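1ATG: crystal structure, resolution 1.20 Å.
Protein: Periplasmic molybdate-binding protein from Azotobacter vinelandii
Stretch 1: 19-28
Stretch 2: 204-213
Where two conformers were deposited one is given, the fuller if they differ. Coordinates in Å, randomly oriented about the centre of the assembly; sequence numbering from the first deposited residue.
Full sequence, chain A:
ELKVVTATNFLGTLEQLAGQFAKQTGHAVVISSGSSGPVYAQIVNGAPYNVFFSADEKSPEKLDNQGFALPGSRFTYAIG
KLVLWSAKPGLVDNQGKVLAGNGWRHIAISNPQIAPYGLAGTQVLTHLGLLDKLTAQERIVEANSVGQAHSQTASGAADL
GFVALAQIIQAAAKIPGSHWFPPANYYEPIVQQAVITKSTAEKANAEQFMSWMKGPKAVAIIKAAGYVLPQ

Stretch 1 19-28: GQFAKQTGHA
Stretch 2 204-213: ANAEQFMSWM

Two helices of one chain of this periplasmic molybdate-binding protein, far apart in sequence, pack through a small aromatic core. Residues 19-25 end a helix begun earlier in the chain, and residues 204-212 are helical throughout. The axes approach to 11.8 Å with 112° between their N-to-C directions, so the helices cross steeply. Two pairs set the register: the CA atoms of Phe21 and Phe209 lie 7.9 Å apart, those of His27 and Asn205 8.9 Å.

Phe21 is the centre. Its CA-to-CB bond points toward the second helix, and chi1 of -177° (t) with chi2 of 68° carries the ring against both Phe209 and Trp212. Phe209, also t (chi1 -177°, chi2 65°), starts sideways yet turns its ring edge to the face of Phe21: centroids 5.0 Å apart, planes at 69°, Phe21 CD2 to Phe209 CD1 3.7 Å. Trp212, whose CA-to-CB bond points toward the first helix, with chi1 -179° (t) and chi2 84°, offers a face to Phe21. Phe21 CB sits 4.0 Å from the centroid of its six-membered ring, 7° off the normal, a CH-pi contact, while Phe21 CD1 lies 3.6 Å from Trp212 CD2. Flat, apolar rings suit this place because they can be approached by both edge and face.

Tryptophan also brings a polar edge. Trp212 NE1 donates to Gln24 OE1 at 2.9 Å, with an N-H...O angle of 143°. Gln24 is m, t (chi1 -69°, chi2 179°, chi3 22°), extended enough to reach the indole; its other amide atom, NE2, donates to Gln20 OE1 at 2.5 Å, one helical turn back. Gln20 (t, p; chi3 -158°) lays its aliphatic part beside the indole edge, Gln20 CG 3.8 Å from Trp212 CZ2.

The first helix closes at Thr25, whose p rotamer (71°) lets OG1 bond to Phe21 O at 2.7 Å and accept from His27 N at 3.1 Å. Gly26 follows at phi/psi 85/-4, where a CB would jam against the preceding carbonyl oxygen; glycine avoids this. The extended His27 (-86/133) then has its CA-to-CB bond toward the second helix, with an m side chain (chi1 -71°, chi2 -69°). Asn205 (chi1 -159°, t; chi2 17°) places OD1 over one face of the imidazole, 3.9 Å from His27 CD2, but this buried oxygen has no hydrogen-bonding partner. Gln208, fully extended (t, t; chi3 167°), donates from NE2 to a water at 2.7 Å; His27 NE2 lies 2.7 Å from the same water oxygen, completing a bridge.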

# COMPACT_ATOMS: atom_id res chain seq x y z
N GLY A 19 -2.33 -10.91 -13.98
CA GLY A 19 -3.29 -11.69 -14.75
C GLY A 19 -3.47 -11.08 -16.13
O GLY A 19 -3.47 -11.79 -17.15
N GLN A 20 -3.64 -9.76 -16.20
CA GLN A 20 -3.80 -9.10 -17.50
C GLN A 20 -2.52 -9.16 -18.31
O GLN A 20 -2.58 -9.40 -19.54
CB GLN A 20 -4.28 -7.67 -17.29
CG GLN A 20 -4.46 -6.87 -18.57
CD GLN A 20 -5.46 -7.47 -19.53
OE1 GLN A 20 -5.42 -7.18 -20.74
NE2 GLN A 20 -6.36 -8.32 -19.07
N PHE A 21 -1.36 -8.98 -17.71
CA PHE A 21 -0.09 -9.01 -18.43
C PHE A 21 0.13 -10.40 -19.01
O PHE A 21 0.64 -10.55 -20.13
CB PHE A 21 1.04 -8.61 -17.48
CG PHE A 21 2.41 -8.52 -18.09
CD1 PHE A 21 2.72 -7.54 -19.02
CD2 PHE A 21 3.40 -9.42 -17.72
CE1 PHE A 21 3.98 -7.46 -19.56
CE2 PHE A 21 4.66 -9.34 -18.27
CZ PHE A 21 4.96 -8.36 -19.19
N ALA A 22 -0.25 -11.43 -18.26
CA ALA A 22 -0.14 -12.81 -18.73
C ALA A 22 -1.09 -13.07 -19.88
O ALA A 22 -0.68 -13.68 -20.90
CB ALA A 22 -0.44 -13.74 -17.56
N LYS A 23 -2.32 -12.61 -19.83
CA LYS A 23 -3.26 -12.77 -20.93
C LYS A 23 -2.70 -12.11 -22.18
O LYS A 23 -2.77 -12.68 -23.29
CB LYS A 23 -4.61 -12.17 -20.57
CG LYS A 23 -5.64 -12.05 -21.67
CD LYS A 23 -6.93 -11.39 -21.21
CE LYS A 23 -7.93 -11.23 -22.33
NZ LYS A 23 -8.60 -12.51 -22.68
N GLN A 24 -2.18 -10.89 -22.06
CA GLN A 24 -1.69 -10.18 -23.22
C GLN A 24 -0.41 -10.72 -23.81
O GLN A 24 -0.30 -10.73 -25.06
CB GLN A 24 -1.45 -8.71 -22.81
CG GLN A 24 -2.72 -7.96 -22.51
CD GLN A 24 -2.42 -6.52 -22.10
OE1 GLN A 24 -1.36 -6.00 -22.41
NE2 GLN A 24 -3.38 -5.90 -21.43
N THR A 25 0.56 -11.12 -23.02
CA THR A 25 1.88 -11.47 -23.45
C THR A 25 2.30 -12.91 -23.29
O THR A 25 3.34 -13.30 -23.83
CB THR A 25 2.96 -10.65 -22.68
OG1 THR A 25 3.03 -11.12 -21.33
CG2 THR A 25 2.63 -9.17 -22.70
N GLY A 26 1.56 -13.67 -22.49
CA GLY A 26 1.92 -15.06 -22.22
C GLY A 26 2.93 -15.19 -21.10
O GLY A 26 3.29 -16.31 -20.71
N HIS A 27 3.42 -14.07 -20.56
CA HIS A 27 4.40 -14.09 -19.49
C HIS A 27 3.71 -14.20 -18.13
O HIS A 27 2.78 -13.45 -17.82
CB HIS A 27 5.26 -12.83 -19.47
CG HIS A 27 6.25 -12.69 -20.58
ND1 HIS A 27 7.36 -13.51 -20.69
CD2 HIS A 27 6.30 -11.83 -21.62
CE1 HIS A 27 8.05 -13.16 -21.76
NE2 HIS A 27 7.43 -12.14 -22.35
N ALA A 28 4.23 -15.11 -17.31
CA ALA A 28 3.72 -15.30 -15.96
C ALA A 28 4.68 -14.64 -14.97
O ALA A 28 5.89 -14.57 -15.15
CB ALA A 28 3.56 -16.78 -15.65
N ALA A 204 15.48 -7.41 -19.69
CA ALA A 204 14.56 -7.07 -20.78
C ALA A 204 13.11 -7.29 -20.37
O ALA A 204 12.26 -6.42 -20.61
CB ALA A 204 14.90 -7.87 -22.03
N ASN A 205 12.80 -8.42 -19.75
CA ASN A 205 11.44 -8.69 -19.29
C ASN A 205 11.03 -7.70 -18.19
O ASN A 205 9.87 -7.25 -18.21
CB ASN A 205 11.32 -10.12 -18.79
CG ASN A 205 9.91 -10.68 -18.76
OD1 ASN A 205 8.99 -10.16 -19.40
ND2 ASN A 205 9.74 -11.78 -18.03
N ALA A 206 11.94 -7.36 -17.29
CA ALA A 206 11.62 -6.39 -16.24
C ALA A 206 11.30 -5.04 -16.85
O ALA A 206 10.32 -4.39 -16.46
CB ALA A 206 12.78 -6.29 -15.26
N GLU A 207 12.09 -4.59 -17.82
CA GLU A 207 11.84 -3.33 -18.49
C GLU A 207 10.53 -3.37 -19.27
O GLU A 207 9.79 -2.39 -19.28
CB GLU A 207 13.03 -2.96 -19.38
CG GLU A 207 14.26 -2.61 -18.56
CD GLU A 207 15.47 -2.26 -19.41
OE1 GLU A 207 15.56 -2.78 -20.54
OE2 GLU A 207 16.32 -1.49 -18.92
N GLN A 208 10.19 -4.50 -19.88
CA GLN A 208 8.93 -4.64 -20.59
C GLN A 208 7.76 -4.48 -19.62
O GLN A 208 6.81 -3.75 -19.90
CB GLN A 208 8.83 -5.98 -21.32
CG GLN A 208 7.51 -6.14 -22.07
CD GLN A 208 7.36 -7.46 -22.79
OE1 GLN A 208 6.26 -7.81 -23.23
NE2 GLN A 208 8.45 -8.20 -22.93
N PHE A 209 7.83 -5.18 -18.49
CA PHE A 209 6.76 -5.09 -17.49
C PHE A 209 6.65 -3.68 -16.94
O PHE A 209 5.54 -3.15 -16.78
CB PHE A 209 6.99 -6.13 -16.39
CG PHE A 209 5.89 -6.15 -15.36
CD1 PHE A 209 4.61 -6.53 -15.72
CD2 PHE A 209 6.14 -5.79 -14.05
CE1 PHE A 209 3.59 -6.54 -14.78
CE2 PHE A 209 5.12 -5.81 -13.12
CZ PHE A 209 3.85 -6.18 -13.47
N MET A 210 7.75 -3.02 -16.64
CA MET A 210 7.76 -1.66 -16.12
C MET A 210 7.16 -0.69 -17.14
O MET A 210 6.44 0.24 -16.76
CB MET A 210 9.16 -1.24 -15.69
CG MET A 210 9.66 -2.00 -14.46
SD MET A 210 8.90 -1.50 -12.91
CE MET A 210 10.06 -0.22 -12.42
N SER A 211 7.43 -0.91 -18.43
CA SER A 211 6.83 -0.09 -19.48
C SER A 211 5.33 -0.34 -19.56
O SER A 211 4.53 0.59 -19.62
CB SER A 211 7.47 -0.38 -20.85
OG SER A 211 6.73 0.25 -21.89
N TRP A 212 4.93 -1.60 -19.48
CA TRP A 212 3.53 -1.99 -19.52
C TRP A 212 2.74 -1.38 -18.36
O TRP A 212 1.60 -0.95 -18.51
CB TRP A 212 3.41 -3.52 -19.49
CG TRP A 212 1.99 -3.99 -19.56
CD1 TRP A 212 1.23 -4.18 -20.68
CD2 TRP A 212 1.17 -4.34 -18.44
NE1 TRP A 212 -0.03 -4.59 -20.32
CE2 TRP A 212 -0.09 -4.71 -18.95
CE3 TRP A 212 1.37 -4.36 -17.05
CZ2 TRP A 212 -1.14 -5.11 -18.13
CZ3 TRP A 212 0.32 -4.77 -16.25
CH2 TRP A 212 -0.92 -5.13 -16.78
N MET A 213 3.38 -1.30 -17.19
CA MET A 213 2.76 -0.69 -16.02
C MET A 213 2.36 0.76 -16.19
O MET A 213 1.51 1.25 -15.44
CB MET A 213 3.73 -0.77 -14.83
CG MET A 213 3.78 -2.16 -14.20
SD MET A 213 2.27 -2.63 -13.34
CE MET A 213 2.11 -1.28 -12.17
O HOH W 1 9.02 -10.63 -23.94